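PDB 3DX5: 3-dehydroshikimate dehydratase from Bacillus anthracis, which converts 3-dehydroshikimate to 3,4-dihydroxybenzoate with loss of water, using one manganese ion per subunit, in the biosynthesis of the siderophore petrobactin. Local coordinates for residues F17-V21 with T49-L54; V21-Y25 with L57-L62; R223-L229 with L252-H257. All coordinates share one frame. Residue numbers count along the deposited sequence, not the author numbering.

Interaction 1. Residues F17-V21 with T49-L54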
ATOM      1  N   PHE A  17      13.328   3.434  -8.446  1.00 11.24           N
ATOM      2  CA  PHE A  17      12.872   4.141  -9.644  1.00 11.11           C
ATOM      3  C   PHE A  17      13.758   3.782 -10.864  1.00 11.44           C
ATOM      4  O   PHE A  17      13.240   3.610 -11.987  1.00 10.20           O
ATOM      5  CB  PHE A  17      12.879   5.653  -9.389  1.00  9.95           C
ATOM      6  CG  PHE A  17      12.392   6.473 -10.564  1.00 11.26           C
ATOM      7  CD1 PHE A  17      11.077   6.357 -11.029  1.00  9.07           C
ATOM      8  CD2 PHE A  17      13.242   7.377 -11.186  1.00 10.51           C
ATOM      9  CE1 PHE A  17      10.628   7.124 -12.113  1.00 11.27           C
ATOM     10  CE2 PHE A  17      12.782   8.155 -12.275  1.00 11.95           C
ATOM     11  CZ  PHE A  17      11.490   8.037 -12.723  1.00  8.51           C
ATOM     12  N   THR A  18      15.083   3.685 -10.635  1.00 11.03           N
ATOM     13  CA  THR A  18      16.032   3.347 -11.689  1.00 10.67           C
ATOM     14  C   THR A  18      15.641   2.012 -12.343  1.00 10.68           C
ATOM     15  O   THR A  18      15.628   1.916 -13.569  1.00  8.15           O
ATOM     16  CB  THR A  18      17.484   3.259 -11.163  1.00 12.00           C
ATOM     17  OG1 THR A  18      17.912   4.548 -10.687  1.00 14.19           O
ATOM     18  CG2 THR A  18      18.462   2.761 -12.282  1.00 11.42           C
ATOM     19  N   ASP A  19      15.289   1.003 -11.530  1.00 10.38           N
ATOM     20  CA  ASP A  19      14.882  -0.293 -12.071  1.00 11.05           C
ATOM     21  C   ASP A  19      13.519  -0.271 -12.767  1.00 10.48           C
ATOM     22  O   ASP A  19      13.307  -0.975 -13.773  1.00 10.44           O
ATOM     23  CB  ASP A  19      14.900  -1.364 -10.991  1.00 12.09           C
ATOM     24  CG  ASP A  19      16.324  -1.759 -10.599  1.00 16.97           C
ATOM     25  OD1 ASP A  19      17.310  -1.327 -11.262  1.00 21.36           O
ATOM     26  OD2 ASP A  19      16.457  -2.523  -9.631  1.00 21.19           O
ATOM     27  N   ILE A  20      12.588   0.526 -12.264  1.00 10.50           N
ATOM     28  CA  ILE A  20      11.333   0.731 -13.013  1.00 10.30           C
ATOM     29  C   ILE A  20      11.564   1.372 -14.410  1.00 10.34           C
ATOM     30  O   ILE A  20      11.009   0.907 -15.433  1.00 10.36           O
ATOM     31  CB  ILE A  20      10.355   1.543 -12.225  1.00 11.47           C
ATOM     32  CG1 ILE A  20       9.780   0.669 -11.099  1.00 13.01           C
ATOM     33  CG2 ILE A  20       9.211   2.054 -13.153  1.00  9.51           C
ATOM     34  CD1 ILE A  20       8.908   1.430 -10.191  1.00 14.13           C
ATOM     35  N   VAL A  21      12.396   2.410 -14.457  1.00  8.88           N
ATOM     36  CA  VAL A  21      12.663   3.068 -15.712  1.00  8.34           C
ATOM     37  C   VAL A  21      13.297   2.064 -16.673  1.00  8.88           C
ATOM     38  O   VAL A  21      12.922   1.997 -17.836  1.00  7.74           O
ATOM     39  CB  VAL A  21      13.563   4.303 -15.522  1.00  7.74           C
ATOM     40  CG1 VAL A  21      14.074   4.817 -16.890  1.00  9.62           C
ATOM     41  CG2 VAL A  21      12.835   5.402 -14.771  1.00  8.78           C
ATOM     42  N   THR A  49      19.574  10.992  -7.428  0.60 12.51           N
ATOM     43  CA  THR A  49      19.465   9.803  -8.271  0.60 12.21           C
ATOM     44  C   THR A  49      18.318   9.968  -9.289  0.60 12.24           C
ATOM     45  O   THR A  49      18.465   9.616 -10.467  0.60 11.73           O
ATOM     46  CB  THR A  49      19.389   8.516  -7.434  0.60 12.32           C
ATOM     47  OG1 THR A  49      20.568   8.426  -6.614  0.60 12.67           O
ATOM     48  CG2 THR A  49      19.319   7.301  -8.319  0.60 10.95           C
ATOM     49  N   THR A  50      17.215  10.571  -8.855  1.00 11.82           N
ATOM     50  CA  THR A  50      16.052  10.762  -9.720  1.00 12.16           C
ATOM     51  C   THR A  50      16.336  11.788 -10.849  1.00 13.26           C
ATOM     52  O   THR A  50      15.986  11.547 -12.010  1.00 12.59           O
ATOM     53  CB  THR A  50      14.787  11.181  -8.938  1.00 11.61           C
ATOM     54  OG1 THR A  50      14.587  10.273  -7.856  1.00 10.30           O
ATOM     55  CG2 THR A  50      13.554  11.176  -9.859  1.00 10.08           C
ATOM     56  N   GLU A  51      16.972  12.904 -10.510  1.00 14.53           N
ATOM     57  CA  GLU A  51      17.397  13.898 -11.514  1.00 16.93           C
ATOM     58  C   GLU A  51      18.267  13.305 -12.620  1.00 16.54           C
ATOM     59  O   GLU A  51      18.094  13.643 -13.780  1.00 17.05           O
ATOM     60  CB  GLU A  51      18.208  15.026 -10.879  1.00 17.39           C
ATOM     61  CG  GLU A  51      17.405  16.191 -10.380  1.00 24.92           C
ATOM     62  CD  GLU A  51      17.071  17.232 -11.461  1.00 33.64           C
ATOM     63  OE1 GLU A  51      16.545  18.327 -11.085  1.00 37.86           O
ATOM     64  OE2 GLU A  51      17.330  16.976 -12.665  1.00 36.13           O
ATOM     65  N   ARG A  52      19.220  12.459 -12.250  0.50 16.39           N
ATOM     66  CA  ARG A  52      20.045  11.799 -13.253  0.50 16.38           C
ATOM     67  C   ARG A  52      19.170  10.944 -14.174  0.50 15.74           C
ATOM     68  O   ARG A  52      19.326  11.009 -15.393  0.50 15.67           O
ATOM     69  CB  ARG A  52      21.192  10.996 -12.618  0.50 16.23           C
ATOM     70  CG  ARG A  52      22.297  11.882 -12.052  0.50 17.95           C
ATOM     71  CD  ARG A  52      23.614  11.138 -11.821  0.50 18.89           C
ATOM     72  NE  ARG A  52      24.515  11.902 -10.955  0.50 20.84           N
ATOM     73  CZ  ARG A  52      24.610  11.724  -9.637  0.50 21.08           C
ATOM     74  NH1 ARG A  52      23.861  10.807  -9.039  0.50 20.11           N
ATOM     75  NH2 ARG A  52      25.451  12.460  -8.917  0.50 20.69           N
ATOM     76  N   GLU A  53      18.233  10.184 -13.606  1.00 15.00           N
ATOM     77  CA  GLU A  53      17.301   9.390 -14.434  1.00 15.14           C
ATOM     78  C   GLU A  53      16.485  10.259 -15.354  1.00 14.62           C
ATOM     79  O   GLU A  53      16.364   9.953 -16.536  1.00 13.08           O
ATOM     80  CB  GLU A  53      16.337   8.510 -13.618  1.00 15.02           C
ATOM     81  CG  GLU A  53      17.002   7.308 -12.966  1.00 19.73           C
ATOM     82  CD  GLU A  53      17.711   6.382 -13.969  1.00 22.52           C
ATOM     83  OE1 GLU A  53      17.072   5.931 -14.944  1.00 23.05           O
ATOM     84  OE2 GLU A  53      18.913   6.097 -13.763  1.00 23.70           O
ATOM     85  N   LEU A  54      15.917  11.341 -14.818  1.00 15.47           N
ATOM     86  CA  LEU A  54      15.037  12.209 -15.607  1.00 16.59           C
ATOM     87  C   LEU A  54      15.801  12.780 -16.807  1.00 18.04           C
ATOM     88  O   LEU A  54      15.251  12.887 -17.898  1.00 17.82           O
ATOM     89  CB  LEU A  54      14.399  13.300 -14.725  1.00 16.57           C
ATOM     90  CG  LEU A  54      13.432  12.764 -13.635  1.00 15.54           C
ATOM     91  CD1 LEU A  54      12.844  13.863 -12.728  1.00 13.39           C
ATOM     92  CD2 LEU A  54      12.301  11.874 -14.266  1.00 16.53           C
TER
HETATM   93  O   HOH W   1      17.031   3.311 -15.517  1.00 12.73           O
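Two nearly parallel helices meet side by side on the outside of the barrel, where the first turn of helix 17-26 faces the middle of helix 47-56. The segment axes make an angle of 18° and come no closer than 10.5 Å, so side chains rather than backbones bridge the gap. F17 and E53 make up most of the interface: F17 CE2 lies 3.9 Å from T50 CG2 and 3.8 Å from E53 CB, and F17 CZ lies 4.2 Å from L54 CD2. In this xylose isomerase-like TIM barrel, strands 2-6 and 31-35 are parallel neighbours; helix 17-26 follows the first, and 47-56 is the second helix after the other, so the two run the same way. The outer edge is polar. E53 reaches T18 through water 1, which donates to T18 O at 2.8 Å and to E53 OE1 at 2.7 Å; T18 OG1 and E53 OE2 are merely in contact at 3.6 Å, and V21 CG1 sits 3.7 Å from E53 OE1. The T50 hydroxyl turns instead to E46 O. L42 of helix 36-45 touches both F17 and T50, W95 and F96 of helix 79-96 cover T50 and L54, and L14 of the second subunit packs on F17.

Interaction 2. Residues V21-Y25 with L57-L62; sequences VQFAY and LKDKTL
Residues 21-25 form regular alpha-helix, with Y25 N bonded to V21 O at 2.9 Å; 57-62 follows helix 47-56 with a 3-10 turn at 58-59. K60 N and L62 N bond to L57 O at 2.9 and 3.0 Å, and T61 N to K58 O at 3.0 Å; with T61 at phi/psi 51/45, this is a Schellman motif, after which L62 extends. The CA atoms of V21 and L57 are 8.1 Å apart, those of Y25 and K60 6.2 Å. V21 (chi1 t) places CG1 3.7 Å from L57 CD2, 3.9 Å from L62 CD1 and 4.0 Å from K60 CD. About one turn on, A24 CB reaches L62 CD2 at 4.1 Å. Y25 (chi1 t) sets CB 3.9 Å from L62 CD1 and turns a ring face to K60 (chi1 m, chi2 and chi3 t), whose CG stands 3.8 Å from the centroid, a CH-pi contact. Such a turn, packed on the helix of the preceding beta-alpha unit as its chain heads into strand 64-68, belongs to the beta-alpha-beta architecture of a TIM barrel.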
ATOM      1  N   VAL A  21      12.396   2.410 -14.457  1.00  8.88           N
ATOM      2  CA  VAL A  21      12.663   3.068 -15.712  1.00  8.34           C
ATOM      3  C   VAL A  21      13.297   2.064 -16.673  1.00  8.88           C
ATOM      4  O   VAL A  21      12.922   1.997 -17.836  1.00  7.74           O
ATOM      5  CB  VAL A  21      13.563   4.303 -15.522  1.00  7.74           C
ATOM      6  CG1 VAL A  21      14.074   4.817 -16.890  1.00  9.62           C
ATOM      7  CG2 VAL A  21      12.835   5.402 -14.771  1.00  8.78           C
ATOM      8  N   GLN A  22      14.273   1.289 -16.192  1.00  9.66           N
ATOM      9  CA  GLN A  22      14.972   0.308 -17.048  1.00 10.77           C
ATOM     10  C   GLN A  22      13.976  -0.762 -17.547  1.00 10.60           C
ATOM     11  O   GLN A  22      13.988  -1.123 -18.723  1.00 10.47           O
ATOM     12  CB  GLN A  22      16.148  -0.356 -16.291  1.00 10.88           C
ATOM     13  CG  GLN A  22      16.928  -1.418 -17.110  1.00 15.74           C
ATOM     14  CD  GLN A  22      17.434  -0.867 -18.453  1.00 21.08           C
ATOM     15  OE1 GLN A  22      17.954   0.250 -18.531  1.00 22.57           O
ATOM     16  NE2 GLN A  22      17.294  -1.661 -19.509  1.00 24.08           N
ATOM     17  N   PHE A  23      13.134  -1.275 -16.653  1.00  9.55           N
ATOM     18  CA  PHE A  23      12.097  -2.220 -17.064  1.00 10.21           C
ATOM     19  C   PHE A  23      11.151  -1.610 -18.124  1.00 10.34           C
ATOM     20  O   PHE A  23      10.801  -2.259 -19.109  1.00 10.60           O
ATOM     21  CB  PHE A  23      11.299  -2.698 -15.861  1.00  8.79           C
ATOM     22  CG  PHE A  23      10.180  -3.616 -16.216  1.00 11.50           C
ATOM     23  CD1 PHE A  23      10.410  -4.986 -16.392  1.00 12.01           C
ATOM     24  CD2 PHE A  23       8.887  -3.120 -16.396  1.00 11.89           C
ATOM     25  CE1 PHE A  23       9.343  -5.858 -16.744  1.00 13.55           C
ATOM     26  CE2 PHE A  23       7.832  -3.967 -16.755  1.00 11.16           C
ATOM     27  CZ  PHE A  23       8.062  -5.341 -16.916  1.00 11.20           C
ATOM     28  N   ALA A  24      10.727  -0.364 -17.912  1.00 10.66           N
ATOM     29  CA  ALA A  24       9.850   0.283 -18.882  1.00 11.69           C
ATOM     30  C   ALA A  24      10.525   0.352 -20.243  1.00 12.35           C
ATOM     31  O   ALA A  24       9.903   0.085 -21.270  1.00 12.45           O
ATOM     32  CB  ALA A  24       9.415   1.692 -18.415  1.00 10.60           C
ATOM     33  N   TYR A  25      11.803   0.711 -20.235  1.00 12.62           N
ATOM     34  CA  TYR A  25      12.541   0.951 -21.455  1.00 13.92           C
ATOM     35  C   TYR A  25      12.731  -0.359 -22.238  1.00 13.94           C
ATOM     36  O   TYR A  25      12.458  -0.443 -23.424  1.00 13.23           O
ATOM     37  CB  TYR A  25      13.890   1.582 -21.091  1.00 13.65           C
ATOM     38  CG  TYR A  25      14.904   1.710 -22.201  1.00 16.27           C
ATOM     39  CD1 TYR A  25      14.562   2.273 -23.435  1.00 17.55           C
ATOM     40  CD2 TYR A  25      16.226   1.286 -21.998  1.00 19.21           C
ATOM     41  CE1 TYR A  25      15.527   2.395 -24.467  1.00 20.39           C
ATOM     42  CE2 TYR A  25      17.189   1.411 -23.008  1.00 21.10           C
ATOM     43  CZ  TYR A  25      16.819   1.959 -24.236  1.00 21.92           C
ATOM     44  OH  TYR A  25      17.762   2.083 -25.223  1.00 26.96           O
ATOM     45  N   LEU A  57      15.639  10.248 -19.715  1.00 20.67           N
ATOM     46  CA  LEU A  57      14.371   9.633 -20.112  1.00 21.18           C
ATOM     47  C   LEU A  57      14.138   9.767 -21.580  1.00 21.55           C
ATOM     48  O   LEU A  57      13.719   8.815 -22.218  1.00 21.35           O
ATOM     49  CB  LEU A  57      13.171  10.235 -19.418  1.00 20.42           C
ATOM     50  CG  LEU A  57      12.871   9.697 -18.056  1.00 20.58           C
ATOM     51  CD1 LEU A  57      11.475  10.214 -17.695  1.00 16.88           C
ATOM     52  CD2 LEU A  57      12.959   8.165 -18.022  1.00 18.26           C
ATOM     53  N   LYS A  58      14.389  10.965 -22.095  1.00 22.40           N
ATOM     54  CA  LYS A  58      14.100  11.282 -23.477  1.00 24.75           C
ATOM     55  C   LYS A  58      14.885  10.355 -24.414  1.00 24.71           C
ATOM     56  O   LYS A  58      14.332   9.882 -25.409  1.00 25.16           O
ATOM     57  CB  LYS A  58      14.409  12.755 -23.749  1.00 25.43           C
ATOM     58  CG  LYS A  58      13.960  13.261 -25.094  1.00 30.55           C
ATOM     59  CD  LYS A  58      12.520  13.790 -25.091  1.00 34.57           C
ATOM     60  CE  LYS A  58      12.246  14.435 -26.471  1.00 37.70           C
ATOM     61  NZ  LYS A  58      10.902  15.060 -26.555  1.00 39.99           N
ATOM     62  N   ASP A  59      16.138  10.051 -24.058  1.00 24.30           N
ATOM     63  CA  ASP A  59      17.006   9.136 -24.826  1.00 24.87           C
ATOM     64  C   ASP A  59      16.453   7.724 -24.921  1.00 23.84           C
ATOM     65  O   ASP A  59      16.866   6.956 -25.778  1.00 23.85           O
ATOM     66  CB  ASP A  59      18.376   8.994 -24.146  1.00 25.80           C
ATOM     67  CG  ASP A  59      19.268  10.198 -24.349  1.00 30.38           C
ATOM     68  OD1 ASP A  59      19.037  10.986 -25.305  1.00 34.83           O
ATOM     69  OD2 ASP A  59      20.222  10.345 -23.537  1.00 36.78           O
ATOM     70  N   LYS A  60      15.573   7.373 -23.988  1.00 21.86           N
ATOM     71  CA  LYS A  60      14.981   6.051 -23.915  1.00 19.82           C
ATOM     72  C   LYS A  60      13.537   6.061 -24.467  1.00 18.47           C
ATOM     73  O   LYS A  60      12.801   5.081 -24.286  1.00 17.93           O
ATOM     74  CB  LYS A  60      14.964   5.587 -22.456  1.00 20.07           C
ATOM     75  CG  LYS A  60      16.325   5.348 -21.797  1.00 20.56           C
ATOM     76  CD  LYS A  60      16.060   4.909 -20.350  1.00 22.40           C
ATOM     77  CE  LYS A  60      17.360   4.630 -19.582  1.00 22.31           C
ATOM     78  NZ  LYS A  60      18.050   5.852 -19.176  1.00 20.12           N
ATOM     79  N   THR A  61      13.148   7.170 -25.113  1.00 16.21           N
ATOM     80  CA  THR A  61      11.790   7.423 -25.592  1.00 15.23           C
ATOM     81  C   THR A  61      10.790   7.203 -24.461  1.00 14.55           C
ATOM     82  O   THR A  61       9.777   6.551 -24.651  1.00 13.57           O
ATOM     83  CB  THR A  61      11.412   6.548 -26.848  1.00 15.59           C
ATOM     84  OG1 THR A  61      12.531   6.483 -27.744  1.00 19.00           O
ATOM     85  CG2 THR A  61      10.227   7.143 -27.604  1.00 15.44           C
ATOM     86  N   LEU A  62      11.109   7.727 -23.279  1.00 13.58           N
ATOM     87  CA  LEU A  62      10.249   7.639 -22.105  1.00 13.28           C
ATOM     88  C   LEU A  62       9.904   9.050 -21.637  1.00 13.31           C
ATOM     89  O   LEU A  62      10.621   9.973 -21.933  1.00 13.22           O
ATOM     90  CB  LEU A  62      10.939   6.873 -20.954  1.00 12.92           C
ATOM     91  CG  LEU A  62      10.907   5.352 -21.082  1.00 14.25           C
ATOM     92  CD1 LEU A  62      11.818   4.728 -20.022  1.00 13.47           C
ATOM     93  CD2 LEU A  62       9.442   4.853 -20.960  1.00 13.21           C
TER

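Interaction 3. Residues R223-L229 with L252-H257; sequences RTGMVPL and LEWFGH. With MN (manganese (II) ion), chain B; DHB (3,4-dihydroxybenzoic acid), chain D.
At the manganese site of this TIM barrel, the loop leaving strand 249-252 supplies a metal ligand and is backed by segment 223-229. E253, centre of an inverse gamma turn, chelates MN through OE1 and OE2, both at 2.4 Å; DHB O3 binds MN at 2.1 Å, and F255 CE2 lies 3.5 Å from DHB C4. A type II beta turn runs from R223 to M226, leading into weakly bonded strand 226-227. R223 CA lies 5.6 Å from G256 CA, L229 CA 8.6 Å from L252 CA. M226, present as selenomethionine (chi1 m, chi2 and chi3 t), sets SE 3.8 Å from F255 CB and in Met-aromatic contact with W254 (chi1 t), whose CH2 is 3.5 Å from M226 O. R223 CG lies over the H257 ring; its NH1 bonds N215 O, and water 2 joins R223 NE (2.7 Å) to F255 O (3.3 Å). E253 itself does not touch 223-229: apolar and aromatic contacts fall on W254, F255 and G256, while its carboxylate is committed to the metal and K200.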
ATOM      1  N   ARG A 223      -6.716 -11.070  -5.380  1.00 13.55           N
ATOM      2  CA  ARG A 223      -6.413 -10.748  -6.794  1.00 12.89           C
ATOM      3  C   ARG A 223      -7.181 -11.656  -7.769  1.00 13.47           C
ATOM      4  O   ARG A 223      -7.025 -11.525  -8.980  1.00 14.28           O
ATOM      5  CB  ARG A 223      -4.897 -10.810  -7.087  1.00 12.50           C
ATOM      6  CG  ARG A 223      -4.011  -9.999  -6.074  1.00 10.63           C
ATOM      7  CD  ARG A 223      -4.353  -8.501  -6.038  1.00  8.25           C
ATOM      8  NE  ARG A 223      -3.567  -7.799  -5.028  1.00 10.12           N
ATOM      9  CZ  ARG A 223      -4.069  -6.977  -4.113  1.00  8.80           C
ATOM     10  NH1 ARG A 223      -5.361  -6.713  -4.065  1.00 12.12           N
ATOM     11  NH2 ARG A 223      -3.263  -6.418  -3.249  1.00 12.45           N
ATOM     12  N   THR A 224      -8.011 -12.549  -7.245  1.00 13.08           N
ATOM     13  CA  THR A 224      -8.797 -13.477  -8.083  1.00 14.58           C
ATOM     14  C   THR A 224      -9.576 -12.736  -9.149  1.00 14.50           C
ATOM     15  O   THR A 224     -10.194 -11.703  -8.867  1.00 15.50           O
ATOM     16  CB  THR A 224      -9.784 -14.294  -7.228  1.00 15.02           C
ATOM     17  OG1 THR A 224      -9.028 -15.066  -6.318  1.00 15.64           O
ATOM     18  CG2 THR A 224     -10.659 -15.276  -8.059  1.00 16.24           C
ATOM     19  N   GLY A 225      -9.513 -13.234 -10.380  1.00 13.66           N
ATOM     20  CA  GLY A 225     -10.285 -12.627 -11.482  1.00 13.27           C
ATOM     21  C   GLY A 225      -9.521 -11.560 -12.249  1.00 12.96           C
ATOM     22  O   GLY A 225      -9.916 -11.213 -13.344  1.00 13.32           O
HETATM   23  N   MSE A 226      -8.433 -11.022 -11.687  1.00 12.34           N
HETATM   24  CA  MSE A 226      -7.607 -10.058 -12.437  1.00 11.96           C
HETATM   25  C   MSE A 226      -6.840 -10.787 -13.553  1.00 11.99           C
HETATM   26  O   MSE A 226      -6.121 -11.725 -13.272  1.00 11.85           O
HETATM   27  CB  MSE A 226      -6.619  -9.327 -11.505  1.00 12.05           C
HETATM   28  CG  MSE A 226      -7.274  -8.485 -10.378  1.00 10.93           C
HETATM   29 SE   MSE A 226      -5.890  -7.508  -9.464  0.85  9.67          SE
HETATM   30  CE  MSE A 226      -6.939  -6.799  -7.947  1.00  9.17           C
ATOM     31  N   VAL A 227      -6.986 -10.355 -14.803  1.00 11.72           N
ATOM     32  CA  VAL A 227      -6.422 -11.109 -15.932  1.00 12.60           C
ATOM     33  C   VAL A 227      -5.831 -10.194 -17.000  1.00 12.74           C
ATOM     34  O   VAL A 227      -6.218  -9.033 -17.094  1.00 13.04           O
ATOM     35  CB  VAL A 227      -7.477 -12.051 -16.628  1.00 12.35           C
ATOM     36  CG1 VAL A 227      -7.881 -13.214 -15.707  1.00 13.99           C
ATOM     37  CG2 VAL A 227      -8.706 -11.250 -17.140  1.00 10.13           C
ATOM     38  N   PRO A 228      -4.900 -10.718 -17.832  1.00 13.58           N
ATOM     39  CA  PRO A 228      -4.382  -9.879 -18.939  1.00 14.26           C
ATOM     40  C   PRO A 228      -5.511  -9.354 -19.835  1.00 14.40           C
ATOM     41  O   PRO A 228      -6.618  -9.947 -19.871  1.00 14.27           O
ATOM     42  CB  PRO A 228      -3.476 -10.852 -19.723  1.00 15.10           C
ATOM     43  CG  PRO A 228      -2.916 -11.781 -18.625  1.00 14.29           C
ATOM     44  CD  PRO A 228      -4.138 -11.981 -17.688  1.00 14.04           C
ATOM     45  N   LEU A 229      -5.228  -8.281 -20.572  1.00 14.51           N
ATOM     46  CA  LEU A 229      -6.248  -7.598 -21.376  1.00 14.67           C
ATOM     47  C   LEU A 229      -7.051  -8.483 -22.322  1.00 14.76           C
ATOM     48  O   LEU A 229      -8.271  -8.292 -22.459  1.00 14.21           O
ATOM     49  CB  LEU A 229      -5.626  -6.456 -22.195  1.00 14.27           C
ATOM     50  CG  LEU A 229      -4.958  -5.328 -21.389  1.00 15.17           C
ATOM     51  CD1 LEU A 229      -4.553  -4.229 -22.375  1.00 13.67           C
ATOM     52  CD2 LEU A 229      -5.916  -4.777 -20.315  1.00 12.06           C
ATOM     53  N   LEU A 252      -1.164   0.308 -18.598  1.00 11.05           N
ATOM     54  CA  LEU A 252      -1.529  -1.050 -18.269  1.00 12.12           C
ATOM     55  C   LEU A 252      -1.647  -1.108 -16.746  1.00 12.18           C
ATOM     56  O   LEU A 252      -0.648  -1.341 -16.046  1.00 12.92           O
ATOM     57  CB  LEU A 252      -0.484  -2.077 -18.801  1.00 11.01           C
ATOM     58  CG  LEU A 252      -0.213  -1.981 -20.311  1.00 14.17           C
ATOM     59  CD1 LEU A 252       0.734  -3.093 -20.765  1.00 11.29           C
ATOM     60  CD2 LEU A 252      -1.550  -2.000 -21.135  1.00 14.01           C
ATOM     61  N   GLU A 253      -2.852  -0.854 -16.240  1.00 11.93           N
ATOM     62  CA  GLU A 253      -3.057  -0.702 -14.810  1.00 12.34           C
ATOM     63  C   GLU A 253      -3.197  -2.054 -14.142  1.00 12.71           C
ATOM     64  O   GLU A 253      -4.323  -2.478 -13.800  1.00 13.36           O
ATOM     65  CB  GLU A 253      -4.323   0.113 -14.551  1.00 12.22           C
ATOM     66  CG  GLU A 253      -4.401   0.670 -13.124  1.00 14.03           C
ATOM     67  CD  GLU A 253      -5.677   1.476 -12.891  1.00 13.87           C
ATOM     68  OE1 GLU A 253      -6.702   1.143 -13.528  1.00 15.73           O
ATOM     69  OE2 GLU A 253      -5.645   2.442 -12.082  1.00 14.99           O
ATOM     70  N   TRP A 254      -2.073  -2.715 -13.902  1.00 11.39           N
ATOM     71  CA  TRP A 254      -2.092  -4.037 -13.283  1.00 11.35           C
ATOM     72  C   TRP A 254      -1.989  -3.955 -11.771  1.00 11.09           C
ATOM     73  O   TRP A 254      -1.036  -3.373 -11.232  1.00 13.02           O
ATOM     74  CB  TRP A 254      -0.922  -4.883 -13.834  1.00 11.17           C
ATOM     75  CG  TRP A 254      -0.876  -6.289 -13.302  1.00 10.76           C
ATOM     76  CD1 TRP A 254       0.093  -6.831 -12.516  1.00  9.25           C
ATOM     77  CD2 TRP A 254      -1.826  -7.333 -13.558  1.00 10.98           C
ATOM     78  NE1 TRP A 254      -0.188  -8.148 -12.258  1.00 10.11           N
ATOM     79  CE2 TRP A 254      -1.356  -8.493 -12.894  1.00 10.52           C
ATOM     80  CE3 TRP A 254      -3.020  -7.402 -14.293  1.00 12.03           C
ATOM     81  CZ2 TRP A 254      -2.053  -9.716 -12.910  1.00 10.82           C
ATOM     82  CZ3 TRP A 254      -3.723  -8.636 -14.332  1.00 13.11           C
ATOM     83  CH2 TRP A 254      -3.219  -9.782 -13.645  1.00 12.95           C
ATOM     84  N   PHE A 255      -2.954  -4.543 -11.074  1.00 10.41           N
ATOM     85  CA  PHE A 255      -2.959  -4.537  -9.620  1.00 10.27           C
ATOM     86  C   PHE A 255      -2.647  -5.940  -9.049  1.00 10.48           C
ATOM     87  O   PHE A 255      -2.657  -6.121  -7.845  1.00  9.63           O
ATOM     88  CB  PHE A 255      -4.331  -4.086  -9.122  1.00 10.68           C
ATOM     89  CG  PHE A 255      -4.608  -2.628  -9.339  1.00 11.38           C
ATOM     90  CD1 PHE A 255      -3.653  -1.668  -8.989  1.00 10.82           C
ATOM     91  CD2 PHE A 255      -5.831  -2.210  -9.850  1.00 12.14           C
ATOM     92  CE1 PHE A 255      -3.898  -0.334  -9.116  1.00 12.47           C
ATOM     93  CE2 PHE A 255      -6.103  -0.847  -9.996  1.00 11.85           C
ATOM     94  CZ  PHE A 255      -5.124   0.097  -9.645  1.00 10.90           C
ATOM     95  N   GLY A 256      -2.371  -6.919  -9.922  1.00 10.48           N
ATOM     96  CA  GLY A 256      -2.176  -8.316  -9.483  1.00 10.52           C
ATOM     97  C   GLY A 256      -0.737  -8.648  -9.114  1.00 11.40           C
ATOM     98  O   GLY A 256       0.133  -7.756  -8.996  1.00 11.26           O
ATOM     99  N   HIS A 257      -0.487  -9.939  -8.930  1.00 11.88           N
ATOM    100  CA  HIS A 257       0.845 -10.440  -8.537  1.00 12.74           C
ATOM    101  C   HIS A 257       1.772 -10.473  -9.736  1.00 12.40           C
ATOM    102  O   HIS A 257       1.288 -10.386 -10.867  1.00 12.45           O
ATOM    103  CB  HIS A 257       0.687 -11.847  -7.911  1.00 12.80           C
ATOM    104  CG  HIS A 257      -0.022 -11.805  -6.592  1.00 16.88           C
ATOM    105  ND1 HIS A 257      -1.026 -12.682  -6.248  1.00 20.62           N
ATOM    106  CD2 HIS A 257       0.071 -10.922  -5.566  1.00 18.12           C
ATOM    107  CE1 HIS A 257      -1.481 -12.380  -5.042  1.00 19.49           C
ATOM    108  NE2 HIS A 257      -0.839 -11.312  -4.613  1.00 19.43           N
TER
HETATM  109 MN    MN B 287      -7.784   3.123 -12.863  1.00 13.95          MN
HETATM  110  C1  DHB D 289      -6.979   2.987  -8.072  1.00 18.25           C
HETATM  111  C2  DHB D 289      -7.324   3.002  -9.420  1.00 18.29           C
HETATM  112  C3  DHB D 289      -8.243   2.077  -9.926  1.00 18.33           C
HETATM  113  O3  DHB D 289      -8.636   2.031 -11.238  1.00 15.67           O
HETATM  114  C4  DHB D 289      -8.851   1.119  -8.999  1.00 20.66           C
HETATM  115  O4  DHB D 289      -9.740   0.247  -9.523  1.00 20.45           O
HETATM  116  C5  DHB D 289      -8.520   1.133  -7.647  1.00 19.34           C
HETATM  117  C6  DHB D 289      -7.576   2.074  -7.198  1.00 20.09           C
HETATM  118  C   DHB D 289      -5.960   3.993  -7.562  1.00 18.97           C
HETATM  119  O1  DHB D 289      -5.626   4.081  -6.376  1.00 18.58           O
HETATM  120  O2  DHB D 289      -5.368   4.816  -8.425  1.00 18.36           O
HETATM  121  O   HOH W   2      -0.999  -7.976  -5.710  1.00 36.24           O

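Overall arrangement
The three contacts show how interactions differ between the outer helical layer and the metal end of a TIM barrel. Interactions 1 and 2 are adjacent contacts on helix 17-26: they share V21 and have centres 9 Å apart, away from the annotated sites. The first is partly buried, with a water-bridged polar rim and the second subunit close by; the second is the more buried, mostly aliphatic, with its exposed edge closed by a lysine chain against a tyrosine ring. Interaction 3 lies 23 to 25 Å away, centre to centre, and touches neither. It joins largely irregular segments, its chemistry mixes aromatic rings with the selenoether side chain of M226, and it alone includes metal and ligand.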